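Local coordinates for protein 11S globulin subunit beta (Cucurbita maxima, PDB 2E9Q) that serves as a seed storage protein, a nutrient reservoir that in its mature form is a hexamer of subunits each made of an acidic and a basic chain, at residues A61-I66 / H344-A349; I158-T163 / V320-E325; A354-V359 / Q375-P380. All coordinates share one frame; numbering follows the deposited sequence.

Contact 1 of 3, residues A61-I66 / H344-A349; sequences AGVNMI and HSVMYA
With CG of His344 anti to its carbonyl carbon (chi1 -60°), the imidazole swings back over Ala61, while Val346, with CG1 anti to the backbone N (chi1 -170°), directs its two methyls at different residues of 61-66. The Ala61 methyl sits over one face of the His344 ring, CB lying 3.8 Å from the centroid and 22° off the normal, a CH-pi contact displaced toward the CD2 side. Two residues further along both segments, the side chains of Val63 and Val346 lie alongside each other, running opposite ways, CG1 of Val63 coming within 4.0 Å of CG2 of Val346. Met65, bent at chi2 and chi3, meets the other Val346 branch tip to tip through CE; its exact spacing is doubtful, as this methionine occupies two conformers. No hydrogen bond crosses the contact. It is an interface between the two cupin domains of one subunit, packing the start of strand 63-70 against strand 345-350. Helix 56-61 ends here in a Schellman motif, Gly62 being the C-prime residue. Both nitrogens of the histidine are hydrogen-bonded: ND1 to Gln381 N and NE2 to Gln169 O of the second subunit. Replacing His344 by an alanine is likely to leave the Ala61 methyl without its aromatic partner, and Gln381 N and Gln169 O of the second subunit without their mates.

Contact 2 of 3, residues I158-T163 / V320-E325; sequences IVFADT and VRLSAE
Leu322 meets Asp162 and Phe160 through a single methyl, CD2, which faces both of the side chains that strand 155-162 turns toward it. With CD1 continuing the extended chain (chi2 176°), CD2 branches off toward strand 155-162, across a gap in which the nearest CA atoms, those of Asp162 and Leu322, are 8.4 Å apart. It comes 4.1 Å from CE1 of Phe160, approaching the ring at its edge, near the ring plane, and not over a face. It also lies 3.8 Å from Asp162 CB and 3.6 Å from Asp162 OD2, so the aspartate side chain joins an otherwise apolar contact through its CB methylene and one carboxylate oxygen. Phe160 and Asp162 both place CG anti to the backbone N, at chi1 172° and 170°, and being two apart on the strand they project from the same side of it. Leu322 crosses both side chains at a slant.

The polar end of Asp162 is held elsewhere, OD1 accepting a hydrogen bond from the backbone N of Arg164. Phe160 also meets the ring of Phe399, their planes almost parallel, and Leu322 touches Leu86 on strand 85-91. Arg321, with positive phi, follows the end of helix 317-320 and turns the chain so that Leu322 leads into strand 323-329. Apolar packing between strand 155-162 of the first cupin domain and the entry to a strand of the second is in keeping with the two-domain (bicupin) subunit of 11S globulins.

Contact 3 of 3, residues A354-V359 / Q375-P380; sequences ARVQVV and QVLMIP
Strands 354-359 and 376-379 run in nearly the same direction, their short axes 25° apart and 9.7 Å at closest approach, a spacing that is bridged by side chains with no backbone bonding. Val356 and Leu377 pass alongside each other in opposite senses, CG1 of Val356 lying 3.8 Å from CD2 of Leu377. Further along, the side chain of Val358 meets that of Ile379 at a slant, CG2 coming within 3.5 Å of CD1 of Ile379. The CB of Ile379 does not itself point at the facing strand; the bend at chi2 (-77°) brings the terminal methyl nearer. Leu377 CD2 also lies 4.4 Å from Val358 CG2, so these four branched residues form one continuous apolar layer between the two sheets of the second cupin domain, as expected for the interior of its beta-barrel. The side chain of Val356 is about 4 Å from that of Lys387, a residue assigned to magnesium binding. Around this layer, strand 365-372 packs Phe367 and Val371 on Val356 and Val366 on Val358. Val376 and Met378, which alternate with the inward-facing Leu377 and Ile379, instead touch helix 56-61 and strand 345-350, while Arg355, Gln357 and Val359 pack against the second subunit.

How the contacts relate
From the N terminus the chain first passes 61-66, then 158-163, both on adjacent strands of the first domain's sheet, before entering the second domain. There 320-325 closes contact 2, and only afterwards does 344-349 close contact 1, so the smaller loop lies wholly within the larger. Both contacts join the two cupin domains. Contact 3 follows in series, a short closure between 354-359 and 375-380 that ties together the two sheets of the second domain. It connects back to contact 1, because strands 345-350 and 376-379 are hydrogen-bonded neighbours, with Ser345 O 2.7 Å from Ile379 N. Contacts 2 and 3 do not touch, their centres being about 17 Å apart.

Contact 1 of 3, residues A61-I66 / H344-A349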
ATOM      1  N   ALA A  61      -4.637 -11.332  -8.641  1.00 43.18           N
ATOM      2  CA  ALA A  61      -5.449 -10.651  -7.652  1.00 47.83           C
ATOM      3  C   ALA A  61      -5.136 -11.074  -6.219  1.00 42.38           C
ATOM      4  O   ALA A  61      -5.537 -10.408  -5.282  1.00 56.09           O
ATOM      5  CB  ALA A  61      -6.929 -10.875  -7.958  1.00 45.43           C
ATOM      6  N   GLY A  62      -4.406 -12.167  -6.050  1.00 47.00           N
ATOM      7  CA  GLY A  62      -4.081 -12.623  -4.715  1.00 39.34           C
ATOM      8  C   GLY A  62      -5.341 -13.017  -3.966  1.00 51.97           C
ATOM      9  O   GLY A  62      -5.588 -12.577  -2.840  1.00 47.52           O
ATOM     10  N   VAL A  63      -6.155 -13.847  -4.598  1.00 43.70           N
ATOM     11  CA  VAL A  63      -7.380 -14.286  -3.967  1.00 54.38           C
ATOM     12  C   VAL A  63      -7.332 -15.792  -3.745  1.00 55.60           C
ATOM     13  O   VAL A  63      -6.579 -16.511  -4.416  1.00 53.38           O
ATOM     14  CB  VAL A  63      -8.629 -13.946  -4.840  1.00 54.45           C
ATOM     15  CG1 VAL A  63      -8.555 -12.507  -5.320  1.00 57.50           C
ATOM     16  CG2 VAL A  63      -8.725 -14.889  -6.019  1.00 43.54           C
ATOM     17  N   ASN A  64      -8.125 -16.249  -2.786  1.00 44.75           N
ATOM     18  CA  ASN A  64      -8.247 -17.660  -2.469  1.00 42.31           C
ATOM     19  C   ASN A  64      -9.741 -17.884  -2.290  1.00 49.09           C
ATOM     20  O   ASN A  64     -10.468 -16.971  -1.876  1.00 48.76           O
ATOM     21  CB  ASN A  64      -7.546 -18.002  -1.156  1.00 50.16           C
ATOM     22  CG  ASN A  64      -6.077 -17.650  -1.160  1.00 60.58           C
ATOM     23  OD1 ASN A  64      -5.702 -16.472  -1.142  1.00 65.43           O
ATOM     24  ND2 ASN A  64      -5.232 -18.671  -1.179  1.00 53.17           N
ATOM     25  N   MET A  65     -10.199 -19.087  -2.615  1.00 46.79           N
ATOM     26  CA  MET A  65     -11.606 -19.446  -2.470  1.00 40.97           C
ATOM     27  C   MET A  65     -11.684 -20.801  -1.774  1.00 45.06           C
ATOM     28  O   MET A  65     -11.004 -21.756  -2.162  1.00 50.15           O
ATOM     29  CB  MET A  65     -12.280 -19.536  -3.841  0.50 45.58           C
ATOM     30  CG  MET A  65     -13.806 -19.624  -3.798  0.50 40.77           C
ATOM     31  SD  MET A  65     -14.583 -18.056  -3.349  0.50 56.03           S
ATOM     32  CE  MET A  65     -14.179 -17.079  -4.775  0.50 47.28           C
ATOM     33  N   ILE A  66     -12.515 -20.877  -0.744  1.00 43.37           N
ATOM     34  CA  ILE A  66     -12.693 -22.094   0.027  1.00 33.31           C
ATOM     35  C   ILE A  66     -14.186 -22.310   0.234  1.00 41.16           C
ATOM     36  O   ILE A  66     -14.939 -21.348   0.419  1.00 40.02           O
ATOM     37  CB  ILE A  66     -12.017 -21.957   1.393  1.00 39.97           C
ATOM     38  CG1 ILE A  66     -10.525 -21.709   1.193  1.00 48.14           C
ATOM     39  CG2 ILE A  66     -12.261 -23.191   2.243  1.00 40.72           C
ATOM     40  CD1 ILE A  66      -9.780 -21.445   2.474  1.00 53.84           C
ATOM     41  N   HIS A 344     -11.138  -6.052  -8.472  1.00 34.45           N
ATOM     42  CA  HIS A 344     -11.290  -7.312  -9.169  1.00 38.35           C
ATOM     43  C   HIS A 344     -12.644  -7.806  -8.709  1.00 42.63           C
ATOM     44  O   HIS A 344     -13.149  -7.380  -7.659  1.00 41.00           O
ATOM     45  CB  HIS A 344     -10.207  -8.304  -8.745  1.00 35.39           C
ATOM     46  CG  HIS A 344      -8.819  -7.828  -9.021  1.00 39.37           C
ATOM     47  ND1 HIS A 344      -8.333  -7.655 -10.300  1.00 43.64           N
ATOM     48  CD2 HIS A 344      -7.817  -7.471  -8.183  1.00 38.17           C
ATOM     49  CE1 HIS A 344      -7.090  -7.213 -10.237  1.00 40.75           C
ATOM     50  NE2 HIS A 344      -6.753  -7.092  -8.965  1.00 36.77           N
ATOM     51  N   SER A 345     -13.242  -8.699  -9.477  1.00 38.77           N
ATOM     52  CA  SER A 345     -14.541  -9.212  -9.111  1.00 36.59           C
ATOM     53  C   SER A 345     -14.483 -10.728  -9.197  1.00 45.29           C
ATOM     54  O   SER A 345     -14.391 -11.296 -10.289  1.00 43.76           O
ATOM     55  CB  SER A 345     -15.599  -8.629 -10.053  1.00 38.90           C
ATOM     56  OG  SER A 345     -16.902  -9.063  -9.701  1.00 53.36           O
ATOM     57  N   VAL A 346     -14.524 -11.379  -8.041  1.00 40.23           N
ATOM     58  CA  VAL A 346     -14.451 -12.830  -7.983  1.00 38.89           C
ATOM     59  C   VAL A 346     -15.842 -13.451  -7.830  1.00 46.03           C
ATOM     60  O   VAL A 346     -16.396 -13.537  -6.729  1.00 41.69           O
ATOM     61  CB  VAL A 346     -13.521 -13.254  -6.830  1.00 37.30           C
ATOM     62  CG1 VAL A 346     -13.233 -14.734  -6.890  1.00 36.66           C
ATOM     63  CG2 VAL A 346     -12.223 -12.462  -6.912  1.00 38.25           C
ATOM     64  N   MET A 347     -16.392 -13.892  -8.959  1.00 48.48           N
ATOM     65  CA  MET A 347     -17.727 -14.481  -9.003  1.00 46.11           C
ATOM     66  C   MET A 347     -17.863 -15.978  -8.754  1.00 43.86           C
ATOM     67  O   MET A 347     -17.266 -16.792  -9.452  1.00 45.38           O
ATOM     68  CB  MET A 347     -18.383 -14.161 -10.345  1.00 45.95           C
ATOM     69  CG  MET A 347     -19.708 -14.861 -10.541  1.00 51.57           C
ATOM     70  SD  MET A 347     -20.501 -14.441 -12.083  1.00 56.36           S
ATOM     71  CE  MET A 347     -20.884 -12.825 -11.790  1.00 67.66           C
ATOM     72  N   TYR A 348     -18.657 -16.330  -7.751  1.00 34.85           N
ATOM     73  CA  TYR A 348     -18.944 -17.722  -7.432  1.00 41.77           C
ATOM     74  C   TYR A 348     -20.424 -17.945  -7.784  1.00 48.18           C
ATOM     75  O   TYR A 348     -21.307 -17.273  -7.238  1.00 44.65           O
ATOM     76  CB  TYR A 348     -18.740 -18.010  -5.949  1.00 37.04           C
ATOM     77  CG  TYR A 348     -19.200 -19.389  -5.559  1.00 47.82           C
ATOM     78  CD1 TYR A 348     -18.355 -20.489  -5.683  1.00 42.16           C
ATOM     79  CD2 TYR A 348     -20.510 -19.607  -5.118  1.00 40.80           C
ATOM     80  CE1 TYR A 348     -18.803 -21.782  -5.382  1.00 45.75           C
ATOM     81  CE2 TYR A 348     -20.963 -20.887  -4.813  1.00 36.91           C
ATOM     82  CZ  TYR A 348     -20.113 -21.970  -4.946  1.00 49.83           C
ATOM     83  OH  TYR A 348     -20.566 -23.237  -4.634  1.00 40.60           O
ATOM     84  N   ALA A 349     -20.694 -18.882  -8.687  1.00 42.59           N
ATOM     85  CA  ALA A 349     -22.062 -19.163  -9.104  1.00 45.47           C
ATOM     86  C   ALA A 349     -22.790 -20.008  -8.056  1.00 44.88           C
ATOM     87  O   ALA A 349     -22.358 -21.114  -7.738  1.00 47.18           O
ATOM     88  CB  ALA A 349     -22.054 -19.874 -10.451  1.00 45.73           C
TER

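Contact 2 of 3, residues I158-T163 / V320-E325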
ATOM      1  N   ILE A 158     -19.227 -20.105   1.461  1.00 46.82           N
ATOM      2  CA  ILE A 158     -18.298 -19.675   0.430  1.00 38.64           C
ATOM      3  C   ILE A 158     -17.335 -18.650   1.042  1.00 41.45           C
ATOM      4  O   ILE A 158     -17.699 -17.499   1.278  1.00 39.32           O
ATOM      5  CB  ILE A 158     -19.054 -19.040  -0.744  1.00 42.69           C
ATOM      6  CG1 ILE A 158     -20.194 -19.965  -1.191  1.00 39.38           C
ATOM      7  CG2 ILE A 158     -18.084 -18.774  -1.886  1.00 34.93           C
ATOM      8  CD1 ILE A 158     -19.741 -21.374  -1.586  1.00 43.82           C
ATOM      9  N   VAL A 159     -16.109 -19.090   1.299  1.00 42.66           N
ATOM     10  CA  VAL A 159     -15.078 -18.264   1.907  1.00 37.33           C
ATOM     11  C   VAL A 159     -14.111 -17.600   0.934  1.00 45.23           C
ATOM     12  O   VAL A 159     -13.330 -18.277   0.265  1.00 47.62           O
ATOM     13  CB  VAL A 159     -14.236 -19.090   2.876  1.00 36.14           C
ATOM     14  CG1 VAL A 159     -13.210 -18.197   3.578  1.00 37.40           C
ATOM     15  CG2 VAL A 159     -15.148 -19.808   3.873  1.00 32.53           C
ATOM     16  N   PHE A 160     -14.162 -16.272   0.875  1.00 37.91           N
ATOM     17  CA  PHE A 160     -13.287 -15.488   0.027  1.00 32.64           C
ATOM     18  C   PHE A 160     -12.211 -14.828   0.889  1.00 43.97           C
ATOM     19  O   PHE A 160     -12.509 -14.119   1.857  1.00 38.88           O
ATOM     20  CB  PHE A 160     -14.097 -14.436  -0.715  1.00 35.66           C
ATOM     21  CG  PHE A 160     -13.262 -13.454  -1.482  1.00 39.26           C
ATOM     22  CD1 PHE A 160     -12.997 -12.193  -0.958  1.00 42.43           C
ATOM     23  CD2 PHE A 160     -12.767 -13.778  -2.746  1.00 44.78           C
ATOM     24  CE1 PHE A 160     -12.251 -11.256  -1.686  1.00 46.08           C
ATOM     25  CE2 PHE A 160     -12.019 -12.852  -3.487  1.00 47.43           C
ATOM     26  CZ  PHE A 160     -11.761 -11.586  -2.956  1.00 46.94           C
ATOM     27  N   ALA A 161     -10.957 -15.095   0.545  1.00 41.05           N
ATOM     28  CA  ALA A 161      -9.819 -14.551   1.269  1.00 39.63           C
ATOM     29  C   ALA A 161      -8.938 -13.796   0.299  1.00 40.30           C
ATOM     30  O   ALA A 161      -8.685 -14.255  -0.819  1.00 44.17           O
ATOM     31  CB  ALA A 161      -9.033 -15.674   1.930  1.00 42.78           C
ATOM     32  N   ASP A 162      -8.471 -12.632   0.730  1.00 42.26           N
ATOM     33  CA  ASP A 162      -7.624 -11.796  -0.103  1.00 42.14           C
ATOM     34  C   ASP A 162      -6.271 -11.600   0.563  1.00 48.20           C
ATOM     35  O   ASP A 162      -6.158 -10.907   1.581  1.00 41.10           O
ATOM     36  CB  ASP A 162      -8.317 -10.457  -0.339  1.00 49.25           C
ATOM     37  CG  ASP A 162      -7.415  -9.430  -0.980  1.00 55.78           C
ATOM     38  OD1 ASP A 162      -6.576  -9.789  -1.841  1.00 56.04           O
ATOM     39  OD2 ASP A 162      -7.566  -8.241  -0.622  1.00 71.76           O
ATOM     40  N   THR A 163      -5.250 -12.220  -0.026  1.00 42.72           N
ATOM     41  CA  THR A 163      -3.881 -12.170   0.481  1.00 36.43           C
ATOM     42  C   THR A 163      -3.143 -10.898   0.113  1.00 44.42           C
ATOM     43  O   THR A 163      -2.151 -10.556   0.738  1.00 53.42           O
ATOM     44  CB  THR A 163      -3.064 -13.363  -0.025  1.00 48.11           C
ATOM     45  OG1 THR A 163      -2.999 -13.322  -1.457  1.00 59.57           O
ATOM     46  CG2 THR A 163      -3.717 -14.671   0.398  1.00 46.97           C
ATOM     47  N   VAL A 320     -11.646  -3.912   6.297  1.00 40.46           N
ATOM     48  CA  VAL A 320     -11.085  -5.071   5.603  1.00 42.87           C
ATOM     49  C   VAL A 320     -10.782  -4.743   4.142  1.00 47.02           C
ATOM     50  O   VAL A 320      -9.985  -5.424   3.496  1.00 38.17           O
ATOM     51  CB  VAL A 320     -12.014  -6.320   5.668  1.00 39.61           C
ATOM     52  CG1 VAL A 320     -12.093  -6.815   7.087  1.00 50.72           C
ATOM     53  CG2 VAL A 320     -13.384  -5.997   5.153  1.00 37.26           C
ATOM     54  N   ARG A 321     -11.400  -3.676   3.638  1.00 47.64           N
ATOM     55  CA  ARG A 321     -11.209  -3.247   2.254  1.00 49.20           C
ATOM     56  C   ARG A 321     -11.704  -4.294   1.261  1.00 45.71           C
ATOM     57  O   ARG A 321     -11.039  -4.608   0.276  1.00 46.77           O
ATOM     58  CB  ARG A 321      -9.730  -2.933   1.981  1.00 58.43           C
ATOM     59  CG  ARG A 321      -9.105  -2.017   3.013  1.00 69.32           C
ATOM     60  CD  ARG A 321      -7.831  -1.375   2.494  1.00 80.33           C
ATOM     61  NE  ARG A 321      -6.986  -0.863   3.573  1.00 88.13           N
ATOM     62  CZ  ARG A 321      -7.420  -0.106   4.577  1.00 87.47           C
ATOM     63  NH1 ARG A 321      -8.699   0.237   4.653  1.00 90.31           N
ATOM     64  NH2 ARG A 321      -6.571   0.313   5.505  1.00 88.15           N
ATOM     65  N   LEU A 322     -12.885  -4.828   1.536  1.00 43.40           N
ATOM     66  CA  LEU A 322     -13.506  -5.823   0.679  1.00 48.38           C
ATOM     67  C   LEU A 322     -14.997  -5.505   0.647  1.00 47.52           C
ATOM     68  O   LEU A 322     -15.498  -4.783   1.509  1.00 47.59           O
ATOM     69  CB  LEU A 322     -13.304  -7.233   1.255  1.00 35.73           C
ATOM     70  CG  LEU A 322     -11.890  -7.752   1.531  1.00 38.10           C
ATOM     71  CD1 LEU A 322     -11.999  -9.121   2.183  1.00 39.54           C
ATOM     72  CD2 LEU A 322     -11.079  -7.846   0.247  1.00 32.89           C
ATOM     73  N   SER A 323     -15.693  -6.031  -0.356  1.00 43.16           N
ATOM     74  CA  SER A 323     -17.132  -5.845  -0.485  1.00 36.91           C
ATOM     75  C   SER A 323     -17.682  -6.962  -1.371  1.00 44.14           C
ATOM     76  O   SER A 323     -16.910  -7.771  -1.891  1.00 36.24           O
ATOM     77  CB  SER A 323     -17.473  -4.445  -1.035  1.00 35.75           C
ATOM     78  OG  SER A 323     -16.825  -4.138  -2.255  1.00 41.59           O
ATOM     79  N   ALA A 324     -19.006  -7.034  -1.505  1.00 39.44           N
ATOM     80  CA  ALA A 324     -19.635  -8.082  -2.300  1.00 39.39           C
ATOM     81  C   ALA A 324     -20.951  -7.660  -2.925  1.00 45.64           C
ATOM     82  O   ALA A 324     -21.621  -6.733  -2.452  1.00 42.26           O
ATOM     83  CB  ALA A 324     -19.861  -9.318  -1.444  1.00 30.66           C
ATOM     84  N   GLU A 325     -21.313  -8.369  -3.988  1.00 39.44           N
ATOM     85  CA  GLU A 325     -22.549  -8.143  -4.724  1.00 35.91           C
ATOM     86  C   GLU A 325     -23.159  -9.527  -4.927  1.00 51.45           C
ATOM     87  O   GLU A 325     -22.456 -10.470  -5.317  1.00 48.01           O
ATOM     88  CB  GLU A 325     -22.272  -7.510  -6.093  1.00 41.18           C
ATOM     89  CG  GLU A 325     -21.850  -6.039  -6.080  1.00 53.71           C
ATOM     90  CD  GLU A 325     -21.653  -5.478  -7.486  1.00 56.85           C
ATOM     91  OE1 GLU A 325     -21.647  -4.241  -7.661  1.00 64.94           O
ATOM     92  OE2 GLU A 325     -21.497  -6.284  -8.425  1.00 70.19           O
TER

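Contact 3 of 3, residues A354-V359 / Q375-P380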
ATOM      1  N   ALA A 354     -24.677 -19.611 -16.957  1.00 47.95           N
ATOM      2  CA  ALA A 354     -24.794 -18.473 -17.845  1.00 41.19           C
ATOM      3  C   ALA A 354     -23.631 -18.434 -18.817  1.00 47.21           C
ATOM      4  O   ALA A 354     -22.582 -19.036 -18.579  1.00 48.25           O
ATOM      5  CB  ALA A 354     -24.810 -17.197 -17.030  1.00 43.47           C
ATOM      6  N   ARG A 355     -23.822 -17.723 -19.917  1.00 48.17           N
ATOM      7  CA  ARG A 355     -22.758 -17.581 -20.885  1.00 57.77           C
ATOM      8  C   ARG A 355     -22.131 -16.261 -20.500  1.00 51.94           C
ATOM      9  O   ARG A 355     -22.834 -15.271 -20.297  1.00 53.38           O
ATOM     10  CB  ARG A 355     -23.271 -17.494 -22.327  0.50 55.04           C
ATOM     11  CG  ARG A 355     -22.109 -17.451 -23.326  0.50 72.04           C
ATOM     12  CD  ARG A 355     -22.525 -17.172 -24.766  0.50 71.90           C
ATOM     13  NE  ARG A 355     -21.362 -17.200 -25.654  0.50 73.21           N
ATOM     14  CZ  ARG A 355     -21.376 -16.834 -26.933  0.50 75.57           C
ATOM     15  NH1 ARG A 355     -22.496 -16.403 -27.499  0.50 70.02           N
ATOM     16  NH2 ARG A 355     -20.263 -16.901 -27.651  0.50 67.22           N
ATOM     17  N   VAL A 356     -20.811 -16.253 -20.390  1.00 51.74           N
ATOM     18  CA  VAL A 356     -20.084 -15.051 -20.014  1.00 46.33           C
ATOM     19  C   VAL A 356     -18.933 -14.751 -20.961  1.00 47.26           C
ATOM     20  O   VAL A 356     -18.191 -15.653 -21.348  1.00 48.63           O
ATOM     21  CB  VAL A 356     -19.500 -15.187 -18.601  1.00 36.20           C
ATOM     22  CG1 VAL A 356     -18.775 -13.906 -18.217  1.00 41.12           C
ATOM     23  CG2 VAL A 356     -20.609 -15.497 -17.607  1.00 39.53           C
ATOM     24  N   GLN A 357     -18.791 -13.480 -21.323  1.00 43.94           N
ATOM     25  CA  GLN A 357     -17.710 -13.039 -22.184  1.00 41.68           C
ATOM     26  C   GLN A 357     -16.974 -11.896 -21.503  1.00 48.20           C
ATOM     27  O   GLN A 357     -17.596 -10.992 -20.928  1.00 49.03           O
ATOM     28  CB  GLN A 357     -18.226 -12.572 -23.546  1.00 44.96           C
ATOM     29  CG  GLN A 357     -18.838 -13.674 -24.406  1.00 52.47           C
ATOM     30  CD  GLN A 357     -18.848 -13.326 -25.887  1.00 54.00           C
ATOM     31  OE1 GLN A 357     -19.183 -12.210 -26.275  1.00 50.80           O
ATOM     32  NE2 GLN A 357     -18.481 -14.291 -26.721  1.00 64.43           N
ATOM     33  N   VAL A 358     -15.648 -11.949 -21.563  1.00 40.18           N
ATOM     34  CA  VAL A 358     -14.795 -10.941 -20.958  1.00 38.14           C
ATOM     35  C   VAL A 358     -13.806 -10.467 -22.011  1.00 45.31           C
ATOM     36  O   VAL A 358     -13.238 -11.276 -22.742  1.00 43.83           O
ATOM     37  CB  VAL A 358     -14.018 -11.531 -19.763  1.00 42.29           C
ATOM     38  CG1 VAL A 358     -13.190 -10.445 -19.095  1.00 37.70           C
ATOM     39  CG2 VAL A 358     -14.990 -12.182 -18.768  1.00 37.47           C
ATOM     40  N   VAL A 359     -13.595  -9.159 -22.086  1.00 44.75           N
ATOM     41  CA  VAL A 359     -12.689  -8.599 -23.071  1.00 41.47           C
ATOM     42  C   VAL A 359     -11.626  -7.753 -22.401  1.00 49.14           C
ATOM     43  O   VAL A 359     -11.892  -7.075 -21.403  1.00 45.92           O
ATOM     44  CB  VAL A 359     -13.467  -7.744 -24.102  1.00 42.59           C
ATOM     45  CG1 VAL A 359     -12.513  -7.108 -25.093  1.00 42.25           C
ATOM     46  CG2 VAL A 359     -14.481  -8.619 -24.836  1.00 43.88           C
ATOM     47  N   GLN A 375     -18.980 -22.969  -9.653  1.00 36.29           N
ATOM     48  CA  GLN A 375     -17.756 -22.493 -10.278  1.00 42.47           C
ATOM     49  C   GLN A 375     -17.418 -21.042  -9.962  1.00 47.93           C
ATOM     50  O   GLN A 375     -18.290 -20.254  -9.596  1.00 42.22           O
ATOM     51  CB  GLN A 375     -17.834 -22.661 -11.797  1.00 45.13           C
ATOM     52  CG  GLN A 375     -18.022 -24.098 -12.275  1.00 44.57           C
ATOM     53  CD  GLN A 375     -17.940 -24.202 -13.790  1.00 48.15           C
ATOM     54  OE1 GLN A 375     -18.570 -23.427 -14.516  1.00 45.74           O
ATOM     55  NE2 GLN A 375     -17.158 -25.161 -14.272  1.00 50.17           N
ATOM     56  N   VAL A 376     -16.140 -20.704 -10.145  1.00 49.28           N
ATOM     57  CA  VAL A 376     -15.619 -19.363  -9.899  1.00 41.91           C
ATOM     58  C   VAL A 376     -14.938 -18.736 -11.122  1.00 40.53           C
ATOM     59  O   VAL A 376     -14.075 -19.350 -11.744  1.00 41.65           O
ATOM     60  CB  VAL A 376     -14.578 -19.388  -8.759  1.00 48.52           C
ATOM     61  CG1 VAL A 376     -13.985 -17.981  -8.557  1.00 41.44           C
ATOM     62  CG2 VAL A 376     -15.227 -19.915  -7.474  1.00 44.86           C
ATOM     63  N   LEU A 377     -15.339 -17.516 -11.464  1.00 42.20           N
ATOM     64  CA  LEU A 377     -14.733 -16.782 -12.564  1.00 37.22           C
ATOM     65  C   LEU A 377     -14.207 -15.475 -11.969  1.00 39.35           C
ATOM     66  O   LEU A 377     -14.967 -14.696 -11.405  1.00 46.16           O
ATOM     67  CB  LEU A 377     -15.742 -16.476 -13.674  1.00 31.76           C
ATOM     68  CG  LEU A 377     -15.153 -15.608 -14.806  1.00 41.28           C
ATOM     69  CD1 LEU A 377     -14.046 -16.363 -15.547  1.00 41.36           C
ATOM     70  CD2 LEU A 377     -16.246 -15.213 -15.772  1.00 34.96           C
ATOM     71  N   MET A 378     -12.899 -15.261 -12.086  1.00 40.32           N
ATOM     72  CA  MET A 378     -12.227 -14.074 -11.566  1.00 34.60           C
ATOM     73  C   MET A 378     -12.209 -13.060 -12.689  1.00 42.62           C
ATOM     74  O   MET A 378     -11.590 -13.305 -13.722  1.00 50.03           O
ATOM     75  CB  MET A 378     -10.790 -14.450 -11.177  1.00 46.37           C
ATOM     76  CG  MET A 378     -10.137 -13.665 -10.039  1.00 58.96           C
ATOM     77  SD  MET A 378      -9.772 -11.922 -10.347  1.00 58.61           S
ATOM     78  CE  MET A 378      -8.208 -12.045 -11.175  1.00 52.78           C
ATOM     79  N   ILE A 379     -12.913 -11.943 -12.515  1.00 43.53           N
ATOM     80  CA  ILE A 379     -12.941 -10.886 -13.521  1.00 31.95           C
ATOM     81  C   ILE A 379     -11.999  -9.767 -13.079  1.00 44.61           C
ATOM     82  O   ILE A 379     -12.272  -9.062 -12.102  1.00 40.77           O
ATOM     83  CB  ILE A 379     -14.337 -10.278 -13.674  1.00 44.88           C
ATOM     84  CG1 ILE A 379     -15.384 -11.379 -13.876  1.00 48.36           C
ATOM     85  CG2 ILE A 379     -14.332  -9.266 -14.811  1.00 33.83           C
ATOM     86  CD1 ILE A 379     -15.407 -11.964 -15.255  1.00 57.77           C
ATOM     87  N   PRO A 380     -10.878  -9.580 -13.798  1.00 46.05           N
ATOM     88  CA  PRO A 380      -9.919  -8.528 -13.441  1.00 39.17           C
ATOM     89  C   PRO A 380     -10.456  -7.095 -13.555  1.00 43.34           C
ATOM     90  O   PRO A 380     -11.325  -6.790 -14.379  1.00 37.85           O
ATOM     91  CB  PRO A 380      -8.757  -8.765 -14.410  1.00 34.82           C
ATOM     92  CG  PRO A 380      -8.861 -10.227 -14.739  1.00 40.34           C
ATOM     93  CD  PRO A 380     -10.346 -10.431 -14.880  1.00 44.63           C
TER